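Local coordinates for IL-4-inducing protein (Schistosoma mansoni, PDB 4EL6) that binds IgE through a crystallin fold and triggers antigen-independent activation of basophils, which release interleukin-4, at residues Leu9-Glu14 / Trp35-Val40; Ile22-Ser27 / Ser88-Cys93. One frame throughout, in Å; residues are numbered along the deposited sequence. Where two conformers were deposited one is given.

Contact 1. Residues Leu9-Glu14 / Trp35-Val40; sequences LQLYDE and WTPGSV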
loop_
_atom_site.group_PDB
_atom_site.type_symbol
_atom_site.label_atom_id
_atom_site.label_comp_id
_atom_site.label_asym_id
_atom_site.label_seq_id
_atom_site.Cartn_x
_atom_site.Cartn_y
_atom_site.Cartn_z
ATOM N N LEU A 9 -1.912 2.866 5.977
ATOM C CA LEU A 9 -2.071 2.909 4.565
ATOM C C LEU A 9 -3.538 3.287 4.381
ATOM O O LEU A 9 -4.467 2.676 5.050
ATOM C CB LEU A 9 -1.799 1.493 3.990
ATOM C CG LEU A 9 -2.001 1.345 2.484
ATOM C CD1 LEU A 9 -0.947 2.089 1.692
ATOM C CD2 LEU A 9 -2.002 -0.131 2.108
ATOM N N GLN A 10 -3.790 4.267 3.492
ATOM C CA GLN A 10 -5.138 4.712 3.181
ATOM C C GLN A 10 -5.603 4.281 1.813
ATOM O O GLN A 10 -4.880 4.514 0.855
ATOM C CB GLN A 10 -5.233 6.249 3.292
ATOM C CG GLN A 10 -4.866 6.833 4.674
ATOM C CD GLN A 10 -4.515 8.306 4.572
ATOM O OE1 GLN A 10 -3.951 8.744 3.580
ATOM N NE2 GLN A 10 -4.817 9.071 5.615
ATOM N N LEU A 11 -6.760 3.590 1.725
ATOM C CA LEU A 11 -7.262 3.063 0.508
ATOM C C LEU A 11 -8.631 3.701 0.259
ATOM O O LEU A 11 -9.569 3.550 1.081
ATOM C CB LEU A 11 -7.419 1.551 0.562
ATOM C CG LEU A 11 -6.063 0.936 0.804
ATOM C CD1 LEU A 11 -6.051 0.530 2.258
ATOM C CD2 LEU A 11 -5.719 -0.147 -0.154
ATOM N N TYR A 12 -8.717 4.450 -0.811
ATOM C CA TYR A 12 -9.938 5.221 -1.129
ATOM C C TYR A 12 -10.726 4.561 -2.197
ATOM O O TYR A 12 -10.144 4.033 -3.146
ATOM C CB TYR A 12 -9.552 6.640 -1.637
ATOM C CG TYR A 12 -8.867 7.457 -0.603
ATOM C CD1 TYR A 12 -7.489 7.383 -0.447
ATOM C CD2 TYR A 12 -9.587 8.299 0.256
ATOM C CE1 TYR A 12 -6.824 8.151 0.493
ATOM C CE2 TYR A 12 -8.906 9.057 1.207
ATOM C CZ TYR A 12 -7.528 8.953 1.325
ATOM O OH TYR A 12 -6.839 9.679 2.255
ATOM N N ASP A 13 -12.049 4.662 -2.094
ATOM C CA ASP A 13 -12.943 4.063 -3.082
ATOM C C ASP A 13 -12.754 4.700 -4.469
ATOM O O ASP A 13 -12.807 4.027 -5.492
ATOM C CB ASP A 13 -14.405 4.220 -2.640
ATOM C CG ASP A 13 -14.901 3.103 -1.721
ATOM O OD1 ASP A 13 -14.120 2.277 -1.195
ATOM O OD2 ASP A 13 -16.132 3.091 -1.498
ATOM N N GLU A 14 -12.566 6.004 -4.506
ATOM C CA GLU A 14 -12.550 6.737 -5.753
ATOM C C GLU A 14 -11.156 7.250 -6.056
ATOM O O GLU A 14 -10.274 7.280 -5.189
ATOM C CB GLU A 14 -13.511 7.913 -5.681
ATOM C CG GLU A 14 -14.986 7.499 -5.746
ATOM C CD GLU A 14 -15.843 8.655 -5.319
ATOM O OE1 GLU A 14 -15.779 9.679 -6.030
ATOM O OE2 GLU A 14 -16.512 8.556 -4.252
ATOM N N TRP A 35 -8.837 -6.351 -2.982
ATOM C CA TRP A 35 -9.280 -4.948 -2.826
ATOM C C TRP A 35 -8.971 -4.142 -4.019
ATOM O O TRP A 35 -7.856 -4.220 -4.503
ATOM C CB TRP A 35 -8.629 -4.381 -1.606
ATOM C CG TRP A 35 -9.206 -4.977 -0.353
ATOM C CD1 TRP A 35 -10.019 -6.118 -0.229
ATOM C CD2 TRP A 35 -9.001 -4.502 0.995
ATOM N NE1 TRP A 35 -10.308 -6.335 1.103
ATOM C CE2 TRP A 35 -9.737 -5.395 1.866
ATOM C CE3 TRP A 35 -8.296 -3.440 1.552
ATOM C CZ2 TRP A 35 -9.803 -5.185 3.245
ATOM C CZ3 TRP A 35 -8.346 -3.281 2.916
ATOM C CH2 TRP A 35 -9.083 -4.133 3.736
ATOM N N THR A 36 -9.946 -3.388 -4.536
ATOM C CA THR A 36 -9.762 -2.596 -5.765
ATOM C C THR A 36 -10.010 -1.127 -5.514
ATOM O O THR A 36 -11.027 -0.555 -5.962
ATOM C CB THR A 36 -10.698 -3.122 -6.851
ATOM O OG1 THR A 36 -12.050 -3.116 -6.326
ATOM C CG2 THR A 36 -10.265 -4.520 -7.279
ATOM N N PRO A 37 -9.125 -0.452 -4.777
ATOM C CA PRO A 37 -9.309 0.965 -4.499
ATOM C C PRO A 37 -9.052 1.825 -5.760
ATOM O O PRO A 37 -8.332 1.440 -6.722
ATOM C CB PRO A 37 -8.250 1.241 -3.480
ATOM C CG PRO A 37 -7.096 0.316 -3.880
ATOM C CD PRO A 37 -7.837 -0.938 -4.243
ATOM N N GLY A 38 -9.655 2.994 -5.746
ATOM C CA GLY A 38 -9.407 4.023 -6.754
ATOM C C GLY A 38 -8.105 4.727 -6.549
ATOM O O GLY A 38 -7.542 5.230 -7.502
ATOM N N SER A 39 -7.704 4.942 -5.304
ATOM C CA SER A 39 -6.478 5.601 -4.960
ATOM C C SER A 39 -5.956 5.128 -3.600
ATOM O O SER A 39 -6.693 4.638 -2.820
ATOM C CB SER A 39 -6.615 7.152 -5.014
ATOM O OG SER A 39 -7.728 7.588 -4.306
ATOM N N VAL A 40 -4.663 5.317 -3.355
ATOM C CA VAL A 40 -3.997 4.821 -2.168
ATOM C C VAL A 40 -2.962 5.850 -1.769
ATOM O O VAL A 40 -2.249 6.370 -2.613
ATOM C CB VAL A 40 -3.282 3.505 -2.476
ATOM C CG1 VAL A 40 -2.515 3.016 -1.307
ATOM C CG2 VAL A 40 -4.272 2.474 -3.015
HETATM O O HOH W 1 -13.058 1.387 -6.021
#
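Tyr12 pairs with two successive residues, Gly38 and Ser39, where strand 9-12 runs antiparallel to the start of strand 39-41: Tyr12 N donates to Ser39 O at 2.9 Å with an N-H...O angle of 170°, while Tyr12 O accepts Gly38 N at 2.8 Å and, weakly, Ser39 N. One step further, Leu11 and Val40 form a non-hydrogen-bonded pair in which Val40 CA approaches Gln10 O to 3.2 Å, a CA-H...O contact. Ser39 OG sits between its own backbone N and carbonyl carbon (chi1 50°), from where it donates to Glu14 O at 2.7 Å, in the plane of that carbonyl. It is also hydrogen-bonded to Glu17 N, so one buried hydroxyl is bonded to the chain at Glu14 and at Glu17. Two residues opposite one define a classic beta bulge, here in the crystallin-type sheet where strand 9-12 runs between strands 21-24 and 39-41. On the Tyr12 side of the sheet, Ser39 OG lies 3.4 Å from Tyr12 CB, and Ser39 O stands in plane at the ring's edge; the ring also meets that of Tyr21. The other face is apolar. Leu11, Pro37 and Val40 form a small cluster, with Leu11 side by side with each of the others: its CD2 is 4.0 Å from Pro37 CG and about as far from Val40 CG2. Leu9 CD1 meets Val40 CG1 at 3.5 Å, the two side chains crossing obliquely. Phe79 touches both Pro37 and Val40, and Ile87 touches Leu11 and Pro37. At the solvent-facing end, one water donates to both Asp13 O and Thr36 O, bridging the two backbones.

Contact 2. Residues Ile22-Ser27 / Ser88-Cys93; sequences IEVYKS and SSIKRC
Arg92 has CG anti to its backbone N (chi1 180°), and its chain runs extended from CG to NE, its guanidinium meeting Tyr25 O in the loop after strand 21-24; Ser27 has OG beside its own backbone N, where it meets the main chain of Arg92. Arg92 NH1 donates to Tyr25 O at 2.8 Å. The donor lies nearly on the extension of the carbonyl bond, but the oxygen is tilted out of the guanidinium plane and the N-H...O angle is a bent 140°. Arg92 CD is 3.5 Å from the same oxygen, so two parts of the side chain crowd Tyr25 O. The second bond is straighter: Arg92 N donates to Ser27 OG at 2.9 Å and 164°. Arg92 thus holds residues 25-27 with both backbone and side chain. This loop leads away from one sheet of the crystallin fold, and strand 89-95 is an outermost strand of the other within this chain; Ser27 OG accepts from the backbone N of this edge strand, consistent with its standing in for a neighbouring strand's carbonyl. Ser27 CA adds a CA-H...O contact to Ile90 O at 3.3 Å. Inward of these polar bonds, Val24 CG2 meets Ile90 CD1 at 4.2 Å between the two sheets, where Trp55 of strand 52-58 touches Val24, Ile90 and Arg92. Lys91, whose CG lies 3.7 Å from Ser27 OG, also makes a cation-pi contact with Tyr63, and Cys93, which follows Arg92, is tied to Cys103 by a disulfide.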
loop_
_atom_site.group_PDB
_atom_site.type_symbol
_atom_site.label_atom_id
_atom_site.label_comp_id
_atom_site.label_asym_id
_atom_site.label_seq_id
_atom_site.Cartn_x
_atom_site.Cartn_y
_atom_site.Cartn_z
ATOM N N ILE A 22 -10.605 3.104 3.706
ATOM C CA ILE A 22 -10.246 2.118 4.679
ATOM C C ILE A 22 -8.828 2.426 5.096
ATOM O O ILE A 22 -8.026 2.791 4.260
ATOM C CB ILE A 22 -10.303 0.656 4.110
ATOM C CG1 ILE A 22 -11.730 0.272 3.763
ATOM C CG2 ILE A 22 -9.776 -0.329 5.148
ATOM C CD1 ILE A 22 -11.833 -0.932 2.879
ATOM N N GLU A 23 -8.527 2.254 6.388
ATOM C CA GLU A 23 -7.180 2.380 6.925
ATOM C C GLU A 23 -6.632 0.983 7.262
ATOM O O GLU A 23 -7.330 0.110 7.841
ATOM C CB GLU A 23 -7.127 3.281 8.172
ATOM C CG GLU A 23 -7.477 4.734 7.896
ATOM C CD GLU A 23 -7.404 5.612 9.151
ATOM O OE1 GLU A 23 -7.096 6.814 9.039
ATOM O OE2 GLU A 23 -7.648 5.086 10.241
ATOM N N VAL A 24 -5.402 0.746 6.863
ATOM C CA VAL A 24 -4.772 -0.540 7.152
ATOM C C VAL A 24 -3.575 -0.249 8.076
ATOM O O VAL A 24 -2.748 0.646 7.788
ATOM C CB VAL A 24 -4.298 -1.227 5.845
ATOM C CG1 VAL A 24 -3.480 -2.450 6.114
ATOM C CG2 VAL A 24 -5.463 -1.590 4.919
ATOM N N TYR A 25 -3.440 -1.017 9.186
ATOM C CA TYR A 25 -2.493 -0.712 10.258
ATOM C C TYR A 25 -1.316 -1.645 10.362
ATOM O O TYR A 25 -0.301 -1.332 11.021
ATOM C CB TYR A 25 -3.214 -0.718 11.621
ATOM C CG TYR A 25 -4.405 0.247 11.644
ATOM C CD1 TYR A 25 -4.207 1.602 11.816
ATOM C CD2 TYR A 25 -5.666 -0.196 11.446
ATOM C CE1 TYR A 25 -5.278 2.487 11.824
ATOM C CE2 TYR A 25 -6.747 0.672 11.437
ATOM C CZ TYR A 25 -6.543 1.999 11.622
ATOM O OH TYR A 25 -7.644 2.845 11.642
ATOM N N LYS A 26 -1.402 -2.789 9.692
ATOM C CA LYS A 26 -0.360 -3.762 9.731
ATOM C C LYS A 26 -0.482 -4.673 8.522
ATOM O O LYS A 26 -1.446 -4.596 7.724
ATOM C CB LYS A 26 -0.432 -4.567 10.999
ATOM C CG LYS A 26 -1.638 -5.382 11.238
ATOM C CD LYS A 26 -1.612 -5.738 12.743
ATOM C CE LYS A 26 -2.962 -6.235 13.253
ATOM N NZ LYS A 26 -2.863 -6.780 14.660
ATOM N N SER A 27 0.554 -5.451 8.370
ATOM C CA SER A 27 0.658 -6.415 7.258
ATOM C C SER A 27 -0.502 -7.363 7.317
ATOM O O SER A 27 -0.998 -7.780 8.413
ATOM C CB SER A 27 1.936 -7.204 7.313
ATOM O OG SER A 27 3.055 -6.297 7.303
ATOM N N SER A 88 -4.093 -8.265 -3.203
ATOM C CA SER A 88 -4.294 -9.544 -2.509
ATOM C C SER A 88 -3.532 -9.664 -1.209
ATOM O O SER A 88 -3.888 -10.521 -0.412
ATOM C CB SER A 88 -4.024 -10.760 -3.399
ATOM O OG SER A 88 -5.047 -10.883 -4.348
ATOM N N SER A 89 -2.465 -8.894 -1.021
ATOM C CA SER A 89 -1.761 -8.851 0.295
ATOM C C SER A 89 -1.043 -7.532 0.405
ATOM O O SER A 89 -0.706 -6.846 -0.597
ATOM C CB SER A 89 -0.857 -10.047 0.532
ATOM O OG SER A 89 0.207 -10.209 -0.432
ATOM N N ILE A 90 -0.710 -7.167 1.615
ATOM C CA ILE A 90 -0.138 -5.883 1.868
ATOM C C ILE A 90 0.912 -6.080 2.945
ATOM O O ILE A 90 0.583 -6.670 4.009
ATOM C CB ILE A 90 -1.201 -4.868 2.415
ATOM C CG1 ILE A 90 -2.343 -4.593 1.367
ATOM C CG2 ILE A 90 -0.488 -3.602 2.880
ATOM C CD1 ILE A 90 -3.517 -3.840 1.936
ATOM N N LYS A 91 2.108 -5.534 2.752
ATOM C CA LYS A 91 3.177 -5.620 3.775
ATOM C C LYS A 91 3.578 -4.233 4.260
ATOM O O LYS A 91 3.771 -3.354 3.468
ATOM C CB LYS A 91 4.387 -6.364 3.322
ATOM C CG LYS A 91 5.340 -6.672 4.462
ATOM C CD LYS A 91 6.485 -7.571 4.032
ATOM C CE LYS A 91 6.058 -9.023 4.179
ATOM N NZ LYS A 91 7.215 -9.951 4.264
ATOM N N ARG A 92 3.565 -4.063 5.563
ATOM C CA ARG A 92 4.038 -2.843 6.213
ATOM C C ARG A 92 5.506 -2.970 6.589
ATOM O O ARG A 92 5.932 -3.958 7.215
ATOM C CB ARG A 92 3.218 -2.539 7.466
ATOM C CG ARG A 92 3.649 -1.262 8.222
ATOM C CD ARG A 92 2.828 -1.018 9.495
ATOM N NE ARG A 92 3.425 0.054 10.259
ATOM C CZ ARG A 92 3.033 0.416 11.482
ATOM N NH1 ARG A 92 1.997 -0.170 12.087
ATOM N NH2 ARG A 92 3.704 1.376 12.124
ATOM N N CYS A 93 6.283 -2.008 6.093
ATOM C CA CYS A 93 7.689 -1.984 6.304
ATOM C C CYS A 93 8.194 -0.643 6.808
ATOM O O CYS A 93 7.428 0.290 7.102
ATOM C CB CYS A 93 8.353 -2.311 4.981
ATOM S SG CYS A 93 7.722 -3.864 4.239
#

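Overall arrangement
Both contacts use the four-stranded sheet, but differently. Contact 1 lies within it, joining strands 9-12 and 39-41 by main-chain bonds, whereas contact 2 links strand 21-24, one of that sheet's two outermost strands, and the loop that follows to strand 89-95 of the second sheet. Strands 9-12 and 21-24 are neighbours, coupled by Leu9 O to Val24 N at 2.8 Å, and the contact centres are 12 Å apart. Their apolar parts meet: Leu11 CD1 packs on Val24 CG2, and Leu9 CD2 reaches Ile90 CG2. Contact 1 buries more surface, 423 against 286 Å², and most of its touching residues are buried; contact 2 places its side-chain hydrogen bonds on more exposed residues, beside the buried Val24-Ile90 pair.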